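Local coordinates for protein 5'-methylthioadenosine nucleosidase / s-adenosylhomocysteine nucleosidase (Brucella melitensis bv. 1, PDB 4PR3) that is a nucleosidase of the phosphorylase superfamily, an alpha/beta protein that holds adenine in a pocket beside its central mixed sheet, at residues 35-40 against 85-90; 101-106 against 144-149; 165-170 against 186-191. All coordinates share one frame; numbering follows the deposited sequence.

Contact 1. Residues 35-40 against 85-90. With ADE (adenine), chain C.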
ATOM      1  N   TYR A  35      10.602 -13.665  -8.308  1.00 12.17           N
ATOM      2  CA  TYR A  35      10.868 -12.345  -8.863  1.00 12.33           C
ATOM      3  C   TYR A  35       9.571 -11.579  -9.078  1.00 16.07           C
ATOM      4  O   TYR A  35       8.622 -12.103  -9.662  1.00 17.07           O
ATOM      5  CB  TYR A  35      11.629 -12.459 -10.184  1.00 14.21           C
ATOM      6  CG  TYR A  35      13.006 -13.059 -10.043  1.00 16.59           C
ATOM      7  CD1 TYR A  35      13.183 -14.437 -10.007  1.00 18.85           C
ATOM      8  CD2 TYR A  35      14.131 -12.251  -9.944  1.00 15.04           C
ATOM      9  CE1 TYR A  35      14.441 -14.992  -9.878  1.00 19.35           C
ATOM     10  CE2 TYR A  35      15.393 -12.798  -9.817  1.00 16.08           C
ATOM     11  CZ  TYR A  35      15.542 -14.169  -9.784  1.00 19.06           C
ATOM     12  OH  TYR A  35      16.796 -14.722  -9.653  1.00 21.48           O
ATOM     13  N   VAL A  36       9.529 -10.341  -8.597  1.00 11.10           N
ATOM     14  CA  VAL A  36       8.357  -9.504  -8.784  1.00 12.18           C
ATOM     15  C   VAL A  36       8.710  -8.219  -9.529  1.00 12.73           C
ATOM     16  O   VAL A  36       9.768  -7.630  -9.312  1.00 11.23           O
ATOM     17  CB  VAL A  36       7.649  -9.187  -7.444  1.00 12.60           C
ATOM     18  CG1 VAL A  36       7.378 -10.471  -6.675  1.00 11.25           C
ATOM     19  CG2 VAL A  36       8.472  -8.232  -6.604  1.00 10.10           C
HETATM   20  N   MSE A  37       7.832  -7.809 -10.438  1.00 17.13           N
HETATM   21  CA  MSE A  37       8.025  -6.568 -11.180  1.00 18.67           C
HETATM   22  C   MSE A  37       6.718  -5.792 -11.272  1.00 18.20           C
HETATM   23  O   MSE A  37       5.638  -6.372 -11.193  1.00 18.38           O
HETATM   24  CB  MSE A  37       8.579  -6.848 -12.577  1.00 15.43           C
HETATM   25  CG  MSE A  37       9.867  -7.651 -12.572  1.00 17.27           C
HETATM   26 SE   MSE A  37      10.873  -7.546 -14.233  1.00 29.54          SE
HETATM   27  CE  MSE A  37      11.427  -5.683 -14.144  1.00 23.98           C
ATOM     28  N   ALA A  38       6.823  -4.478 -11.439  1.00 21.48           N
ATOM     29  CA  ALA A  38       5.644  -3.624 -11.499  1.00 16.86           C
ATOM     30  C   ALA A  38       4.932  -3.735 -12.841  1.00 20.77           C
ATOM     31  O   ALA A  38       3.808  -4.230 -12.915  1.00 22.02           O
ATOM     32  CB  ALA A  38       6.023  -2.180 -11.220  1.00 15.55           C
ATOM     33  N   ALA A  39       5.592  -3.274 -13.900  1.00 25.19           N
ATOM     34  CA  ALA A  39       4.979  -3.221 -15.224  1.00 32.70           C
ATOM     35  C   ALA A  39       5.773  -4.026 -16.251  1.00 33.41           C
ATOM     36  O   ALA A  39       6.982  -4.206 -16.111  1.00 34.79           O
ATOM     37  CB  ALA A  39       4.826  -1.775 -15.678  1.00 28.47           C
ATOM     38  N   ASP A  40       5.081  -4.511 -17.279  1.00 36.28           N
ATOM     39  CA  ASP A  40       5.696  -5.341 -18.315  1.00 42.04           C
ATOM     40  C   ASP A  40       6.710  -4.585 -19.175  1.00 40.78           C
ATOM     41  O   ASP A  40       7.470  -5.194 -19.929  1.00 31.42           O
ATOM     42  CB  ASP A  40       4.623  -5.973 -19.207  1.00 42.60           C
ATOM     43  CG  ASP A  40       4.090  -7.280 -18.646  1.00 47.89           C
ATOM     44  OD1 ASP A  40       3.182  -7.238 -17.788  1.00 46.67           O
ATOM     45  OD2 ASP A  40       4.578  -8.352 -19.067  1.00 52.68           O
ATOM     46  N   ILE A  85      12.660 -11.203  -4.820  1.00  8.98           N
ATOM     47  CA  ILE A  85      13.455 -10.155  -5.446  1.00 10.02           C
ATOM     48  C   ILE A  85      12.573  -9.126  -6.143  1.00 11.21           C
ATOM     49  O   ILE A  85      11.949  -9.415  -7.165  1.00 11.24           O
ATOM     50  CB  ILE A  85      14.466 -10.715  -6.474  1.00 10.48           C
ATOM     51  CG1 ILE A  85      15.419 -11.715  -5.818  1.00 10.47           C
ATOM     52  CG2 ILE A  85      15.254  -9.585  -7.111  1.00  9.15           C
ATOM     53  CD1 ILE A  85      14.995 -13.160  -5.973  1.00 12.84           C
ATOM     54  N   SER A  86      12.526  -7.925  -5.582  1.00 11.46           N
ATOM     55  CA  SER A  86      11.864  -6.803  -6.230  1.00  9.73           C
ATOM     56  C   SER A  86      12.856  -6.103  -7.146  1.00  9.51           C
ATOM     57  O   SER A  86      13.908  -5.647  -6.702  1.00  9.58           O
ATOM     58  CB  SER A  86      11.331  -5.823  -5.183  1.00  9.54           C
ATOM     59  OG  SER A  86      10.966  -4.588  -5.770  1.00  9.71           O
ATOM     60  N   LEU A  87      12.531  -6.021  -8.430  1.00 10.09           N
ATOM     61  CA  LEU A  87      13.422  -5.358  -9.373  1.00 12.28           C
ATOM     62  C   LEU A  87      12.659  -4.596 -10.452  1.00 10.65           C
ATOM     63  O   LEU A  87      11.527  -4.938 -10.784  1.00 13.03           O
ATOM     64  CB  LEU A  87      14.406  -6.353  -9.996  1.00 10.61           C
ATOM     65  CG  LEU A  87      13.917  -7.239 -11.141  1.00 12.69           C
ATOM     66  CD1 LEU A  87      15.103  -7.927 -11.788  1.00 15.64           C
ATOM     67  CD2 LEU A  87      12.902  -8.267 -10.658  1.00 14.19           C
ATOM     68  N   GLY A  88      13.293  -3.564 -10.996  1.00  9.43           N
ATOM     69  CA  GLY A  88      12.663  -2.693 -11.969  1.00 11.56           C
ATOM     70  C   GLY A  88      13.530  -1.475 -12.201  1.00 12.33           C
ATOM     71  O   GLY A  88      14.744  -1.524 -12.002  1.00 13.24           O
ATOM     72  N   SER A  89      12.924  -0.374 -12.627  1.00 14.38           N
ATOM     73  CA  SER A  89      13.697   0.842 -12.837  1.00 11.34           C
ATOM     74  C   SER A  89      13.533   1.811 -11.674  1.00  9.92           C
ATOM     75  O   SER A  89      12.730   1.584 -10.766  1.00 12.16           O
ATOM     76  CB  SER A  89      13.278   1.518 -14.145  1.00 11.98           C
ATOM     77  OG  SER A  89      11.913   1.891 -14.105  1.00 14.41           O
ATOM     78  N   ALA A  90      14.293   2.900 -11.717  1.00 10.17           N
ATOM     79  CA  ALA A  90      14.222   3.944 -10.706  1.00 10.06           C
ATOM     80  C   ALA A  90      14.761   5.246 -11.283  1.00 10.47           C
ATOM     81  O   ALA A  90      15.545   5.227 -12.227  1.00 12.98           O
ATOM     82  CB  ALA A  90      15.023   3.537  -9.478  1.00 10.08           C
TER
HETATM   83  N9  ADE C 501      10.700   4.702 -11.537  1.00  8.73           N
HETATM   84  C8  ADE C 501      11.498   5.101 -12.572  1.00  9.47           C
HETATM   85  N7  ADE C 501      11.706   6.395 -12.610  1.00 10.13           N
HETATM   86  C5  ADE C 501      10.995   6.878 -11.523  1.00  8.71           C
HETATM   87  C6  ADE C 501      10.810   8.178 -11.012  1.00  9.33           C
HETATM   88  N6  ADE C 501      11.353   9.271 -11.559  1.00 11.19           N
HETATM   89  N1  ADE C 501      10.040   8.314  -9.914  1.00  8.96           N
HETATM   90  C2  ADE C 501       9.494   7.221  -9.367  1.00  8.49           C
HETATM   91  N3  ADE C 501       9.595   5.952  -9.758  1.00  8.22           N
HETATM   92  C4  ADE C 501      10.367   5.849 -10.853  1.00  8.75           C
HETATM   93  O   HOH W   1       8.677  -4.832  -7.945  1.00 10.93           O
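The methyl CD1 of Ile85 sits over one face of the Tyr35 ring, 4.0 Å from the ring centroid, in a CH-pi contact offset toward the rim. CG of Tyr35 (chi1 -64°) and CG1 of Ile85 both stand anti to the carbonyl carbon, and the two side chains run next to each other in the same direction. Leu87 meets the same ring at its edge, CD2 to Tyr35 CD2 at 4.2 Å. The same methyl, Leu87 CD2, also lies 3.6 Å from Met37 CG. The selenomethionine chain of Met37 bends at chi3 (69°), folding CE back over Leu87 O at 3.4 Å and toward the CA of Gly88. Val218 of helix 207-226 covers both Tyr35 and Leu87, and Phe51 stacks on the Tyr35 ring. On the other face of the sheet Val36 CG2 rests 3.7 Å from Ser86 CA.

Between the faces run the parallel ladder bonds. Val36 N gives a nearly straight bond (175° at the hydrogen) to Ile85 O, 3.0 Å long, while Leu87 N reaches Val36 O at 3.3 Å, a weak bond. A water joins Ser86 OG to this same carbonyl oxygen, weakly on the Val36 side. Ser86 OG is further held by NH2 of Arg188 on the neighbouring strand 184-192. Beyond Met37 the strand gives way to a loop, whereas strand 83-91 continues to the ligand, where Ser89 OG lies 3.6 Å from adenine C8. Two adjacent parallel strands, with helix 207-226 on the Tyr35 face and helix 170-180 against Ser86 on the other, and with pocket residues toward the C-terminal end of one of them, belong to the central sheet of the alpha/beta phosphorylase-superfamily fold.

Contact 2. Residues 101-106 against 144-149. With PO4 (phosphate ion), chain D.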
ATOM      1  N   TYR A 101      21.763  -0.877  -9.504  1.00 12.63           N
ATOM      2  CA  TYR A 101      22.132  -0.812  -8.096  1.00 10.38           C
ATOM      3  C   TYR A 101      21.303  -1.791  -7.273  1.00 10.10           C
ATOM      4  O   TYR A 101      20.129  -2.014  -7.563  1.00 10.15           O
ATOM      5  CB  TYR A 101      21.904   0.605  -7.557  1.00 11.33           C
ATOM      6  CG  TYR A 101      22.772   1.665  -8.198  1.00 15.70           C
ATOM      7  CD1 TYR A 101      22.475   2.173  -9.459  1.00 15.00           C
ATOM      8  CD2 TYR A 101      23.882   2.168  -7.538  1.00 16.80           C
ATOM      9  CE1 TYR A 101      23.265   3.140 -10.043  1.00 17.46           C
ATOM     10  CE2 TYR A 101      24.680   3.134  -8.114  1.00 17.24           C
ATOM     11  CZ  TYR A 101      24.367   3.616  -9.364  1.00 17.10           C
ATOM     12  OH  TYR A 101      25.159   4.579  -9.938  1.00 17.22           O
ATOM     13  N   GLN A 102      21.911  -2.369  -6.243  1.00  9.82           N
ATOM     14  CA  GLN A 102      21.163  -3.170  -5.282  1.00  6.94           C
ATOM     15  C   GLN A 102      20.747  -2.273  -4.126  1.00  6.21           C
ATOM     16  O   GLN A 102      21.479  -1.361  -3.748  1.00  6.71           O
ATOM     17  CB  GLN A 102      21.982  -4.360  -4.784  1.00  7.03           C
ATOM     18  CG  GLN A 102      23.222  -3.991  -3.996  1.00  7.79           C
ATOM     19  CD  GLN A 102      24.023  -5.207  -3.574  1.00  8.95           C
ATOM     20  OE1 GLN A 102      23.468  -6.192  -3.087  1.00  9.34           O
ATOM     21  NE2 GLN A 102      25.335  -5.148  -3.771  1.00  8.20           N
ATOM     22  N   VAL A 103      19.564  -2.521  -3.579  1.00  7.14           N
ATOM     23  CA  VAL A 103      18.995  -1.631  -2.578  1.00  5.85           C
ATOM     24  C   VAL A 103      19.522  -1.964  -1.192  1.00  6.80           C
ATOM     25  O   VAL A 103      19.274  -3.048  -0.662  1.00  5.63           O
ATOM     26  CB  VAL A 103      17.459  -1.739  -2.554  1.00  5.93           C
ATOM     27  CG1 VAL A 103      16.871  -0.694  -1.623  1.00  6.22           C
ATOM     28  CG2 VAL A 103      16.903  -1.588  -3.957  1.00  4.94           C
ATOM     29  N   SER A 104      20.250  -1.014  -0.611  1.00  7.58           N
ATOM     30  CA  SER A 104      20.823  -1.176   0.719  1.00  6.74           C
ATOM     31  C   SER A 104      19.791  -0.884   1.801  1.00  7.34           C
ATOM     32  O   SER A 104      19.770  -1.529   2.849  1.00  7.49           O
ATOM     33  CB  SER A 104      22.045  -0.269   0.885  1.00  8.21           C
ATOM     34  OG  SER A 104      21.707   1.096   0.703  1.00  7.21           O
ATOM     35  N   SER A 105      18.944   0.108   1.545  1.00  7.39           N
ATOM     36  CA  SER A 105      17.885   0.470   2.475  1.00  7.17           C
ATOM     37  C   SER A 105      16.739   1.141   1.738  1.00  8.06           C
ATOM     38  O   SER A 105      16.937   1.720   0.670  1.00  7.72           O
ATOM     39  CB  SER A 105      18.421   1.398   3.556  1.00  8.08           C
ATOM     40  OG  SER A 105      18.896   2.597   2.984  1.00  9.99           O
ATOM     41  N   VAL A 106      15.541   1.062   2.310  1.00  7.84           N
ATOM     42  CA  VAL A 106      14.365   1.651   1.684  1.00  6.88           C
ATOM     43  C   VAL A 106      13.561   2.480   2.684  1.00  6.30           C
ATOM     44  O   VAL A 106      13.527   2.181   3.878  1.00  7.47           O
ATOM     45  CB  VAL A 106      13.469   0.570   1.016  1.00  6.89           C
ATOM     46  CG1 VAL A 106      12.770  -0.269   2.059  1.00  4.69           C
ATOM     47  CG2 VAL A 106      12.456   1.209   0.074  1.00  6.91           C
ATOM     48  N   ALA A 144      22.723   1.331  -3.164  1.00  7.43           N
ATOM     49  CA  ALA A 144      22.087   2.639  -3.094  1.00  6.07           C
ATOM     50  C   ALA A 144      20.891   2.610  -2.152  1.00  6.55           C
ATOM     51  O   ALA A 144      20.207   1.597  -2.033  1.00  6.05           O
ATOM     52  CB  ALA A 144      21.653   3.091  -4.478  1.00  9.99           C
ATOM     53  N   SER A 145      20.652   3.729  -1.479  1.00  7.03           N
ATOM     54  CA  SER A 145      19.466   3.886  -0.649  1.00  6.61           C
ATOM     55  C   SER A 145      18.275   4.224  -1.543  1.00  7.74           C
ATOM     56  O   SER A 145      18.430   4.884  -2.573  1.00  7.08           O
ATOM     57  CB  SER A 145      19.686   4.987   0.383  1.00  6.66           C
ATOM     58  OG  SER A 145      20.083   6.193  -0.247  1.00 10.32           O
ATOM     59  N   LEU A 146      17.091   3.770  -1.153  1.00  5.82           N
ATOM     60  CA  LEU A 146      15.917   3.912  -2.003  1.00  6.97           C
ATOM     61  C   LEU A 146      14.746   4.565  -1.278  1.00  7.33           C
ATOM     62  O   LEU A 146      14.563   4.383  -0.075  1.00  7.20           O
ATOM     63  CB  LEU A 146      15.501   2.547  -2.557  1.00  7.40           C
ATOM     64  CG  LEU A 146      14.299   2.468  -3.500  1.00  6.45           C
ATOM     65  CD1 LEU A 146      14.513   3.327  -4.736  1.00  7.66           C
ATOM     66  CD2 LEU A 146      14.044   1.027  -3.893  1.00  6.82           C
ATOM     67  N   SER A 147      13.967   5.337  -2.028  1.00  7.76           N
ATOM     68  CA  SER A 147      12.741   5.941  -1.523  1.00  8.53           C
ATOM     69  C   SER A 147      11.551   5.449  -2.347  1.00  7.12           C
ATOM     70  O   SER A 147      11.604   5.433  -3.576  1.00  7.46           O
ATOM     71  CB  SER A 147      12.836   7.465  -1.596  1.00  9.05           C
ATOM     72  OG  SER A 147      11.662   8.080  -1.101  1.00  9.09           O
ATOM     73  N   THR A 148      10.485   5.038  -1.667  1.00  6.79           N
ATOM     74  CA  THR A 148       9.275   4.576  -2.344  1.00  8.30           C
ATOM     75  C   THR A 148       8.111   5.535  -2.110  1.00  7.17           C
ATOM     76  O   THR A 148       7.889   5.986  -0.986  1.00  7.29           O
ATOM     77  CB  THR A 148       8.868   3.155  -1.882  1.00  9.10           C
ATOM     78  OG1 THR A 148       9.859   2.204  -2.295  1.00  8.53           O
ATOM     79  CG2 THR A 148       7.518   2.751  -2.465  1.00  7.56           C
ATOM     80  N   GLY A 149       7.379   5.848  -3.177  1.00  7.01           N
ATOM     81  CA  GLY A 149       6.208   6.703  -3.090  1.00  6.95           C
ATOM     82  C   GLY A 149       5.295   6.534  -4.292  1.00  8.98           C
ATOM     83  O   GLY A 149       5.685   5.942  -5.295  1.00  9.14           O
TER
HETATM   84  P   PO4 D 502      13.292  10.156   1.766  1.00 41.26           P
HETATM   85  O1  PO4 D 502      12.231   9.429   2.559  1.00 29.44           O
HETATM   86  O2  PO4 D 502      12.767  10.412   0.375  1.00 25.45           O
HETATM   87  O3  PO4 D 502      13.615  11.476   2.430  1.00 32.10           O
HETATM   88  O4  PO4 D 502      14.539   9.302   1.686  1.00 27.57           O
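Val103 and Leu146 slant across each other: CG1 of Val103 stands anti to its backbone N (chi1 -173°) and touches Leu146 CB at 3.6 Å, while CG2 leans on the leucine methyl CD2. Nearby, Ala144 CB approaches the Tyr101 ring obliquely, 3.9 Å from CD2, and Met165 of strand 165-167 touches Tyr101, Ala144 and Leu146. Farther along, Val106 points CG2 at the Thr148 side chain, 3.7 Å from OG1. That hydroxyl is engaged by Asp167 OD1 and by Tyr171 N. Ser105 OG lies beside Ser145 CB, and the Ser145 hydroxyl bonds to Asp164 N.

The chain turns a corner at Ser104, and the backbone bonds continue on both sides of it. Ala144 N binds Gln102 O at 3.0 Å, and Ser104 N returns a bond of 3.0 Å to Ala144 O. After the corner Leu146 N meets Ser105 O at 2.7 Å. The directions of strand segments 101-103 and 144-148 differ by 63°.

Ser147 faces away from the partner strand, and its OG donates a hydrogen bond to O2 of a phosphate ion, 3.0 Å away and probably brought in by the crystallisation liquor; Arg109 is a second partner of this hydroxyl. Val103 pairs with Ala144 and Val106 with Leu146 in parallel, on either side of the corner, and this joins strands 100-108 and 142-148, the first broken at its corner, in the mixed sheet of the phosphorylase-superfamily fold.

Contact 3. Residues 165-170 against 186-191. With ADE (adenine), chain C.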
HETATM    1  N   MSE A 165      18.003   7.198  -4.792  1.00  9.68           N
HETATM    2  CA  MSE A 165      17.113   6.935  -5.919  1.00 13.01           C
HETATM    3  C   MSE A 165      15.665   6.760  -5.465  1.00  9.78           C
HETATM    4  O   MSE A 165      15.397   6.592  -4.274  1.00  8.03           O
HETATM    5  CB  MSE A 165      17.587   5.706  -6.700  1.00 10.27           C
HETATM    6  CG  MSE A 165      18.085   4.575  -5.817  1.00 11.37           C
HETATM    7 SE   MSE A 165      18.405   2.900  -6.770  1.00 15.67          SE
HETATM    8  CE  MSE A 165      19.736   3.477  -8.026  1.00 22.68           C
ATOM      9  N   VAL A 166      14.736   6.811  -6.416  1.00  8.31           N
ATOM     10  CA  VAL A 166      13.311   6.747  -6.105  1.00  8.60           C
ATOM     11  C   VAL A 166      12.572   5.685  -6.925  1.00  8.17           C
ATOM     12  O   VAL A 166      12.857   5.488  -8.107  1.00  7.34           O
ATOM     13  CB  VAL A 166      12.621   8.123  -6.319  1.00  8.27           C
ATOM     14  CG1 VAL A 166      13.213   9.171  -5.393  1.00  8.03           C
ATOM     15  CG2 VAL A 166      12.740   8.569  -7.767  1.00  7.63           C
ATOM     16  N   ASP A 167      11.629   4.998  -6.288  1.00  7.64           N
ATOM     17  CA  ASP A 167      10.744   4.082  -7.001  1.00  8.14           C
ATOM     18  C   ASP A 167       9.329   4.140  -6.431  1.00 10.81           C
ATOM     19  O   ASP A 167       9.058   4.874  -5.481  1.00 11.30           O
ATOM     20  CB  ASP A 167      11.275   2.647  -6.955  1.00  8.09           C
ATOM     21  CG  ASP A 167      10.835   1.898  -5.708  1.00  9.96           C
ATOM     22  OD1 ASP A 167      10.869   2.496  -4.607  1.00  7.61           O
ATOM     23  OD2 ASP A 167      10.453   0.711  -5.833  1.00  8.17           O
HETATM   24  N   MSE A 168       8.415   3.408  -7.055  1.00 10.47           N
HETATM   25  CA  MSE A 168       7.029   3.361  -6.595  1.00 10.74           C
HETATM   26  C   MSE A 168       6.551   2.111  -5.851  1.00 11.20           C
HETATM   27  O   MSE A 168       5.382   2.023  -5.484  1.00 12.55           O
HETATM   28  CB  MSE A 168       6.109   3.719  -7.750  1.00 11.30           C
HETATM   29  CG  MSE A 168       6.487   5.058  -8.338  1.00 10.66           C
HETATM   30 SE   MSE A 168       5.589   5.425  -9.992  1.00 29.40          SE
HETATM   31  CE  MSE A 168       3.752   5.309  -9.337  1.00  9.92           C
ATOM     32  N   GLU A 169       7.443   1.148  -5.640  1.00 11.23           N
ATOM     33  CA  GLU A 169       7.038  -0.203  -5.234  1.00 10.62           C
ATOM     34  C   GLU A 169       7.710  -0.757  -3.978  1.00 10.28           C
ATOM     35  O   GLU A 169       7.037  -1.183  -3.045  1.00 12.36           O
ATOM     36  CB  GLU A 169       7.174  -1.201  -6.388  1.00 13.58           C
ATOM     37  CG  GLU A 169       6.056  -1.114  -7.416  1.00 12.88           C
ATOM     38  CD  GLU A 169       6.301  -0.035  -8.453  1.00 15.61           C
ATOM     39  OE1 GLU A 169       7.462   0.102  -8.907  1.00 15.26           O
ATOM     40  OE2 GLU A 169       5.336   0.674  -8.811  1.00 14.42           O
ATOM     41  N   THR A 170       9.038  -0.797  -4.003  1.00 12.24           N
ATOM     42  CA  THR A 170       9.847  -1.611  -3.095  1.00 10.04           C
ATOM     43  C   THR A 170       9.454  -1.607  -1.615  1.00  8.73           C
ATOM     44  O   THR A 170       9.360  -2.674  -1.013  1.00 10.03           O
ATOM     45  CB  THR A 170      11.331  -1.226  -3.220  1.00  8.18           C
ATOM     46  OG1 THR A 170      11.735  -1.347  -4.588  1.00  8.54           O
ATOM     47  CG2 THR A 170      12.204  -2.122  -2.354  1.00  9.82           C
ATOM     48  N   GLY A 186      16.319  -5.989  -3.269  1.00  8.52           N
ATOM     49  CA  GLY A 186      16.028  -5.099  -4.382  1.00  6.83           C
ATOM     50  C   GLY A 186      17.125  -4.924  -5.420  1.00  6.72           C
ATOM     51  O   GLY A 186      18.312  -5.004  -5.104  1.00  6.80           O
ATOM     52  N   LEU A 187      16.717  -4.645  -6.656  1.00  8.65           N
ATOM     53  CA  LEU A 187      17.632  -4.277  -7.736  1.00  7.24           C
ATOM     54  C   LEU A 187      16.988  -3.190  -8.590  1.00  8.55           C
ATOM     55  O   LEU A 187      15.857  -3.347  -9.041  1.00  9.53           O
ATOM     56  CB  LEU A 187      17.969  -5.487  -8.613  1.00  7.07           C
ATOM     57  CG  LEU A 187      18.811  -6.620  -8.022  1.00  8.70           C
ATOM     58  CD1 LEU A 187      18.947  -7.758  -9.028  1.00  8.17           C
ATOM     59  CD2 LEU A 187      20.184  -6.120  -7.589  1.00  7.69           C
ATOM     60  N   ARG A 188      17.705  -2.096  -8.822  1.00  9.29           N
ATOM     61  CA  ARG A 188      17.150  -0.971  -9.573  1.00  9.75           C
ATOM     62  C   ARG A 188      18.126  -0.400 -10.597  1.00 13.92           C
ATOM     63  O   ARG A 188      19.246  -0.021 -10.251  1.00 15.25           O
ATOM     64  CB  ARG A 188      16.727   0.142  -8.613  1.00  8.79           C
ATOM     65  CG  ARG A 188      15.543  -0.209  -7.742  1.00  9.26           C
ATOM     66  CD  ARG A 188      14.277  -0.281  -8.566  1.00  8.67           C
ATOM     67  NE  ARG A 188      13.266  -1.116  -7.931  1.00  9.37           N
ATOM     68  CZ  ARG A 188      12.044  -1.293  -8.413  1.00 10.20           C
ATOM     69  NH1 ARG A 188      11.680  -0.682  -9.532  1.00 11.98           N
ATOM     70  NH2 ARG A 188      11.185  -2.077  -7.776  1.00  9.06           N
ATOM     71  N   GLY A 189      17.707  -0.354 -11.860  1.00 14.36           N
ATOM     72  CA  GLY A 189      18.448   0.380 -12.872  1.00 14.70           C
ATOM     73  C   GLY A 189      17.942   1.808 -12.967  1.00 15.07           C
ATOM     74  O   GLY A 189      16.752   2.055 -12.790  1.00 12.01           O
ATOM     75  N   ILE A 190      18.824   2.749 -13.292  1.00 18.74           N
ATOM     76  CA  ILE A 190      18.423   4.152 -13.334  1.00 16.56           C
ATOM     77  C   ILE A 190      17.981   4.540 -14.737  1.00 18.16           C
ATOM     78  O   ILE A 190      18.788   4.612 -15.661  1.00 17.02           O
ATOM     79  CB  ILE A 190      19.552   5.081 -12.848  1.00 20.30           C
ATOM     80  CG1 ILE A 190      19.719   4.940 -11.340  1.00 17.02           C
ATOM     81  CG2 ILE A 190      19.227   6.531 -13.155  1.00 16.83           C
ATOM     82  CD1 ILE A 190      18.465   5.312 -10.590  1.00 17.86           C
ATOM     83  N   SER A 191      16.680   4.773 -14.880  1.00 19.47           N
ATOM     84  CA  SER A 191      16.073   5.045 -16.177  1.00 19.53           C
ATOM     85  C   SER A 191      15.917   6.530 -16.504  1.00 21.78           C
ATOM     86  O   SER A 191      15.610   6.881 -17.645  1.00 29.21           O
ATOM     87  CB  SER A 191      14.711   4.351 -16.270  1.00 18.23           C
ATOM     88  OG  SER A 191      13.868   4.742 -15.199  1.00 14.91           O
TER
HETATM   89  N9  ADE C 501      10.700   4.702 -11.537  1.00  8.73           N
HETATM   90  C8  ADE C 501      11.498   5.101 -12.572  1.00  9.47           C
HETATM   91  N7  ADE C 501      11.706   6.395 -12.610  1.00 10.13           N
HETATM   92  C5  ADE C 501      10.995   6.878 -11.523  1.00  8.71           C
HETATM   93  C6  ADE C 501      10.810   8.178 -11.012  1.00  9.33           C
HETATM   94  N6  ADE C 501      11.353   9.271 -11.559  1.00 11.19           N
HETATM   95  N1  ADE C 501      10.040   8.314  -9.914  1.00  8.96           N
HETATM   96  C2  ADE C 501       9.494   7.221  -9.367  1.00  8.49           C
HETATM   97  N3  ADE C 501       9.595   5.952  -9.758  1.00  8.22           N
HETATM   98  C4  ADE C 501      10.367   5.849 -10.853  1.00  8.75           C
HETATM   99  O   HOH W   2       8.689  -2.302  -9.130  1.00 13.78           O
HETATM  100  O   HOH W   3       9.216   0.389 -11.387  1.00 19.53           O
HETATM  101  O   HOH W   4      13.932  -2.876  -5.627  1.00  8.35           O
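Strands 165-167 and 186-191, which carry Met165 and Arg188, cross at 105° with their axes 8.9 Å apart, so they are joined through side chains within the mixed sheet of the phosphorylase-superfamily fold. Asp167 closes an Asx turn ahead of helix 170-180: its OD2 accepts from Glu169 N, at the N-cap position, from Thr170 N (2.8 Å, on the syn lone pair) and from Thr170 OG1. Three donors thus fix the carboxylate, and OD1 is bonded to Thr148 OG1. OD2 also lies over one face of the Arg188 guanidinium, 3.5 Å from NH2, in a salt bridge of charge alone; the two planes are 62° apart. At the other end, Met165 SE packs on Arg188 CB at 3.7 Å and its CE on Ile190 CD1 at 3.4 Å. Adenine borders this site, near Val166 CG2 and Met168 CG. Arg188 NH1 also bonds Ser89 O and NH2 Ser86 OG, while Gly59 N holds Glu169 OE2. Waters lie in the guanidinium plane at its edge: one bridges NE to Thr170 OG1, another NH1 to Glu169 OE1, and a third accepts from NH2 at 2.8 Å and donates to Glu169 OE1 at 2.7 Å.

The three contacts follow one another along the chain, each closing before the next opens, and their centres lie about 6 to 8 Å from the chain centre in one mixed sheet. Contacts 1 and 3 are about 8 Å apart between centres and contacts 2 and 3 about 7 Å, whereas contacts 1 and 2 lie about 13 Å apart and do not touch. Contact 3 links the other two: strand 184-192 runs between strands 83-91 and 100-108, and strand 165-167 pairs with 142-148. Probable backbone hydrogen bonds tie Ala90 O to Ser191 N and Tyr101 O to Arg188 N. Contacts 1 and 3 both reach adenine, so strands distant in sequence contribute residues to one adenine pocket.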